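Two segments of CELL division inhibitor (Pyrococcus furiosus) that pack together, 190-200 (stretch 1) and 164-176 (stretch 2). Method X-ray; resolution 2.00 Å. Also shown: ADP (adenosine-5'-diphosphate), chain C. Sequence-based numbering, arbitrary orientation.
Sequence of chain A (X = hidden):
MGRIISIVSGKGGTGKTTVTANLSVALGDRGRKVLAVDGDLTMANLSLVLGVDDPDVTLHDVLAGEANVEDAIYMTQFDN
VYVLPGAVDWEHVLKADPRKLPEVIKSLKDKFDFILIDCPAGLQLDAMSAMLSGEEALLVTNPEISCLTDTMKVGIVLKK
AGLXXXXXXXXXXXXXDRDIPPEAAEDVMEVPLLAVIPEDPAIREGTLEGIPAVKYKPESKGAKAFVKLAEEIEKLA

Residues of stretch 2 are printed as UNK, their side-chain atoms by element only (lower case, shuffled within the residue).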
# COMPACT_ATOMS: atom_id res chain seq x y z
N GLU A 190 16.88 -3.88 -10.03
CA GLU A 190 17.30 -2.78 -10.89
C GLU A 190 16.78 -1.43 -10.41
O GLU A 190 16.89 -0.42 -11.12
CB GLU A 190 16.85 -3.02 -12.34
CG GLU A 190 17.53 -4.21 -13.00
CD GLU A 190 17.30 -4.26 -14.50
OE1 GLU A 190 16.12 -4.37 -14.93
OE2 GLU A 190 18.29 -4.17 -15.25
N VAL A 191 16.20 -1.41 -9.22
CA VAL A 191 15.69 -0.18 -8.62
C VAL A 191 16.21 -0.11 -7.19
O VAL A 191 16.50 -1.14 -6.58
CB VAL A 191 14.15 -0.12 -8.62
CG1 VAL A 191 13.63 -0.02 -10.05
CG2 VAL A 191 13.58 -1.36 -7.93
N PRO A 192 16.34 1.10 -6.63
CA PRO A 192 16.83 1.30 -5.27
C PRO A 192 16.10 0.52 -4.18
O PRO A 192 14.87 0.50 -4.13
CB PRO A 192 16.69 2.81 -5.06
CG PRO A 192 16.83 3.36 -6.45
CD PRO A 192 16.00 2.40 -7.26
N LEU A 193 16.87 -0.13 -3.32
CA LEU A 193 16.31 -0.88 -2.20
C LEU A 193 16.04 0.18 -1.13
O LEU A 193 16.97 0.72 -0.55
CB LEU A 193 17.31 -1.91 -1.68
CG LEU A 193 16.94 -2.63 -0.38
CD1 LEU A 193 15.61 -3.36 -0.55
CD2 LEU A 193 18.04 -3.61 -0.01
N LEU A 194 14.77 0.47 -0.89
CA LEU A 194 14.41 1.49 0.09
C LEU A 194 14.31 0.99 1.52
O LEU A 194 14.47 1.76 2.47
CB LEU A 194 13.10 2.16 -0.31
CG LEU A 194 13.10 2.78 -1.71
CD1 LEU A 194 11.78 3.50 -1.93
CD2 LEU A 194 14.26 3.75 -1.84
N ALA A 195 14.05 -0.31 1.68
CA ALA A 195 13.95 -0.87 3.02
C ALA A 195 13.80 -2.37 3.03
O ALA A 195 13.22 -2.96 2.11
CB ALA A 195 12.76 -0.24 3.76
N VAL A 196 14.34 -2.98 4.08
CA VAL A 196 14.25 -4.41 4.26
C VAL A 196 13.35 -4.58 5.48
O VAL A 196 13.69 -4.12 6.57
CB VAL A 196 15.62 -5.05 4.56
CG1 VAL A 196 15.46 -6.55 4.79
CG2 VAL A 196 16.58 -4.80 3.41
N ILE A 197 12.19 -5.19 5.28
CA ILE A 197 11.27 -5.44 6.38
C ILE A 197 11.45 -6.91 6.73
O ILE A 197 11.13 -7.79 5.93
CB ILE A 197 9.80 -5.19 5.97
CG1 ILE A 197 9.64 -3.79 5.36
CG2 ILE A 197 8.88 -5.33 7.19
CD1 ILE A 197 9.97 -2.64 6.30
N PRO A 198 11.96 -7.19 7.93
CA PRO A 198 12.17 -8.58 8.32
C PRO A 198 10.89 -9.36 8.60
O PRO A 198 9.84 -8.77 8.87
CB PRO A 198 13.03 -8.45 9.57
CG PRO A 198 12.47 -7.21 10.20
CD PRO A 198 12.35 -6.27 9.02
N GLU A 199 10.98 -10.68 8.49
CA GLU A 199 9.85 -11.54 8.81
C GLU A 199 9.76 -11.32 10.31
O GLU A 199 10.75 -11.50 11.02
CB GLU A 199 10.20 -13.00 8.51
CG GLU A 199 9.08 -14.02 8.77
CD GLU A 199 7.84 -13.75 7.95
OE1 GLU A 199 7.96 -13.13 6.87
OE2 GLU A 199 6.74 -14.17 8.36
N ASP A 200 8.61 -10.89 10.79
CA ASP A 200 8.47 -10.60 12.21
C ASP A 200 7.06 -10.88 12.72
O ASP A 200 6.10 -10.26 12.27
CB ASP A 200 8.82 -9.12 12.45
CG ASP A 200 8.90 -8.76 13.92
OD1 ASP A 200 8.47 -9.55 14.78
OD2 ASP A 200 9.40 -7.65 14.22
N UNK A 164 6.67 7.45 -11.48
CA UNK A 164 8.03 7.54 -10.95
C UNK A 164 8.21 6.36 -10.00
O UNK A 164 7.48 6.23 -9.02
c UNK A 164 8.21 8.85 -10.20
N UNK A 165 9.17 5.50 -10.31
CA UNK A 165 9.43 4.33 -9.47
C UNK A 165 10.40 4.70 -8.36
O UNK A 165 11.60 4.86 -8.59
c UNK A 165 7.75 2.78 -11.44
c UNK A 165 10.02 3.17 -10.29
c UNK A 165 9.25 3.00 -11.61
c UNK A 165 9.97 1.89 -9.48
N UNK A 166 9.86 4.83 -7.15
CA UNK A 166 10.65 5.20 -5.98
C UNK A 166 11.71 4.17 -5.63
O UNK A 166 12.82 4.52 -5.21
c UNK A 166 7.77 6.45 -3.64
c UNK A 166 9.73 5.40 -4.78
c UNK A 166 9.30 7.83 -5.06
c UNK A 166 8.65 6.47 -4.89
N UNK A 167 11.36 2.90 -5.80
CA UNK A 167 12.27 1.82 -5.48
C UNK A 167 11.46 0.65 -4.97
O UNK A 167 10.26 0.57 -5.24
N UNK A 168 12.09 -0.25 -4.22
CA UNK A 168 11.36 -1.40 -3.71
C UNK A 168 11.63 -1.72 -2.24
O UNK A 168 12.61 -1.27 -1.65
c UNK A 168 15.46 -4.53 -3.84
c UNK A 168 11.65 -2.64 -4.57
c UNK A 168 14.29 -5.09 -3.34
c UNK A 168 15.40 -3.34 -4.57
c UNK A 168 13.06 -4.47 -3.57
c UNK A 168 14.16 -2.73 -4.79
c UNK A 168 12.99 -3.28 -4.30
N UNK A 169 10.72 -2.50 -1.67
CA UNK A 169 10.82 -2.94 -0.28
C UNK A 169 10.98 -4.45 -0.30
O UNK A 169 10.21 -5.15 -0.96
c UNK A 169 9.54 -2.59 0.52
c UNK A 169 9.62 -3.17 1.92
c UNK A 169 9.35 -1.08 0.58
N UNK A 170 11.98 -4.95 0.40
CA UNK A 170 12.21 -6.39 0.47
C UNK A 170 11.54 -6.84 1.76
O UNK A 170 12.12 -6.73 2.84
c UNK A 170 13.61 -8.84 -0.77
c UNK A 170 13.71 -6.70 0.52
c UNK A 170 15.61 -8.31 0.63
c UNK A 170 14.10 -8.18 0.51
N UNK A 171 10.32 -7.33 1.65
CA UNK A 171 9.56 -7.75 2.81
C UNK A 171 9.69 -9.24 3.15
O UNK A 171 10.02 -10.06 2.29
c UNK A 171 8.09 -7.37 2.63
c UNK A 171 7.25 -7.64 3.86
o UNK A 171 7.69 -7.38 4.98
n UNK A 171 6.04 -8.14 3.67
N UNK A 172 9.42 -9.56 4.41
CA UNK A 172 9.48 -10.92 4.91
C UNK A 172 10.86 -11.55 4.78
O UNK A 172 10.99 -12.75 4.51
c UNK A 172 5.93 -11.95 3.84
c UNK A 172 4.62 -13.54 5.18
n UNK A 172 5.69 -12.77 5.02
c UNK A 172 8.43 -11.77 4.19
n UNK A 172 3.69 -13.59 4.23
c UNK A 172 7.11 -11.02 4.02
n UNK A 172 4.48 -14.28 6.27
N UNK A 173 11.90 -10.74 4.97
CA UNK A 173 13.26 -11.24 4.87
C UNK A 173 13.64 -11.99 6.14
O UNK A 173 13.45 -11.49 7.25
c UNK A 173 17.93 -10.77 5.34
o UNK A 173 19.58 -11.98 4.10
c UNK A 173 16.06 -11.31 3.37
c UNK A 173 18.29 -11.51 4.22
c UNK A 173 16.63 -10.30 5.46
c UNK A 173 15.67 -10.56 4.48
c UNK A 173 17.36 -11.79 3.24
c UNK A 173 14.24 -10.09 4.64
N UNK A 174 14.20 -13.19 5.98
CA UNK A 174 14.60 -13.98 7.12
C UNK A 174 13.61 -15.10 7.39
O UNK A 174 13.77 -15.88 8.33
N UNK A 175 12.58 -15.17 6.56
CA UNK A 175 11.55 -16.18 6.68
C UNK A 175 12.10 -17.56 6.33
O UNK A 175 11.62 -18.58 6.83
n UNK A 175 5.77 -16.22 3.32
n UNK A 175 4.58 -17.49 4.82
c UNK A 175 5.71 -16.89 4.46
n UNK A 175 6.79 -16.97 5.24
c UNK A 175 9.14 -16.71 5.95
c UNK A 175 8.07 -16.34 4.94
c UNK A 175 10.37 -15.84 5.76
N UNK A 176 13.11 -17.59 5.46
CA UNK A 176 13.72 -18.84 5.03
C UNK A 176 15.21 -18.69 4.74
O UNK A 176 15.65 -17.62 4.30
c UNK A 176 13.01 -19.37 3.78
o UNK A 176 13.67 -20.53 3.28
PB ADP C . -0.89 -8.63 0.43
O1B ADP C . -1.74 -9.65 -0.14
O2B ADP C . 0.30 -8.44 -0.42
O3B ADP C . -1.60 -7.16 0.75
PA ADP C . -0.60 -8.71 3.24
O1A ADP C . -1.94 -8.87 3.69
O2A ADP C . -0.07 -7.39 3.47
O3A ADP C . -0.37 -9.13 1.80
O5' ADP C . 0.21 -9.69 4.05
C5' ADP C . -0.04 -11.14 4.07
C4' ADP C . 0.10 -11.71 5.44
O4' ADP C . 1.49 -11.80 5.84
C3' ADP C . -0.55 -10.91 6.52
O3' ADP C . -1.28 -11.76 7.40
C2' ADP C . 0.56 -10.23 7.28
O2' ADP C . 0.33 -10.03 8.67
C1' ADP C . 1.73 -11.10 7.09
N9 ADP C . 3.01 -10.36 6.88
C8 ADP C . 3.40 -9.39 5.94
N7 ADP C . 4.62 -8.95 6.05
C5 ADP C . 5.10 -9.66 7.13
C6 ADP C . 6.37 -9.65 7.78
N6 ADP C . 7.34 -8.85 7.35
N1 ADP C . 6.55 -10.50 8.88
C2 ADP C . 5.53 -11.31 9.31
N3 ADP C . 4.30 -11.37 8.75
C4 ADP C . 4.14 -10.52 7.66

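Position 164 carries one carbon and lies out of reach of stretch 1. It is alanine, A164.

Position 165 has four carbons, forked at the first, with one arm two carbons long. One of them meets V191. This is isoleucine, I165. I165 CG2 lies 4.2 Å from V191 CG1.

Position 166 has four carbons forked at the second. Its CB is 4.0 Å from L194 CD1. It is leucine, L166.

Position 167 has no side-chain atoms. Its CA sits 3.2 Å from P192 O. It is glycine, G167. A CB here would clash with P192 O and L194 CG, and the backbone angles by themselves call for glycine.

Position 168 has one carbon and then a six-carbon ring with no oxygen. The ring meets V191 and L193. This is phenylalanine, F168. L193 CD1 lies over one face of the F168 ring, 3.8 Å from its centroid, in a CH-pi contact. V191 O approaches the edge, 3.2 Å from F168 CE2.

Position 169 has three carbons, one carrying the other two. One of them meets I197. It is valine, V169. V169 CG1 is 3.5 Å from I197 CG1.

Position 170 has four carbons forked at the second. Its CB is 4.0 Å from L193 CD1. It is leucine, L170.

Position 171 has two carbons, the second bearing one oxygen and one nitrogen. The oxygen meets I197. This is asparagine, N171. N171 OD1 lies 3.2 Å from I197 CB. N171 OD1 accepts a hydrogen bond from ADP N6 (2.8 Å), and N171 ND2 donates to ADP N7 (2.9 Å).

Position 172 has three carbons, a nitrogen, and a carbon carrying two more nitrogens. Its nitrogens meet E199. It is arginine, R172. R172 NE forms a salt bridge with E199 OE1 at 3.0 Å.

Position 173 has one carbon and a six-carbon ring bearing an oxygen. V196 CG1 is 3.7 Å from its CB. It is tyrosine, Y173.

Position 174 has no side-chain atoms and is glycine, G174. It lies within the type II turn from R172 to position 175.

Position 175 has three carbons, a nitrogen, then a carbon carrying two more nitrogens. Its CB is 3.7 Å from E199 CG. It is arginine, R175.

Position 176 has one carbon and one oxygen. It does not touch stretch 1. It is serine, S176.

Backbone hydrogen bonds hold the parallel strands together, as from L170 N to A195 O (2.9 Å). L193 and V196 pack with F168 and L170 on one face; I197 packs on V169 on the other. Past the corner, the E199 to R172 salt bridge holds the end. ADP N6 also donates to P198 O, so the nucleotide joins both stretches.

Stretch 2, residues 164-176: AILGFVLNRYGRS
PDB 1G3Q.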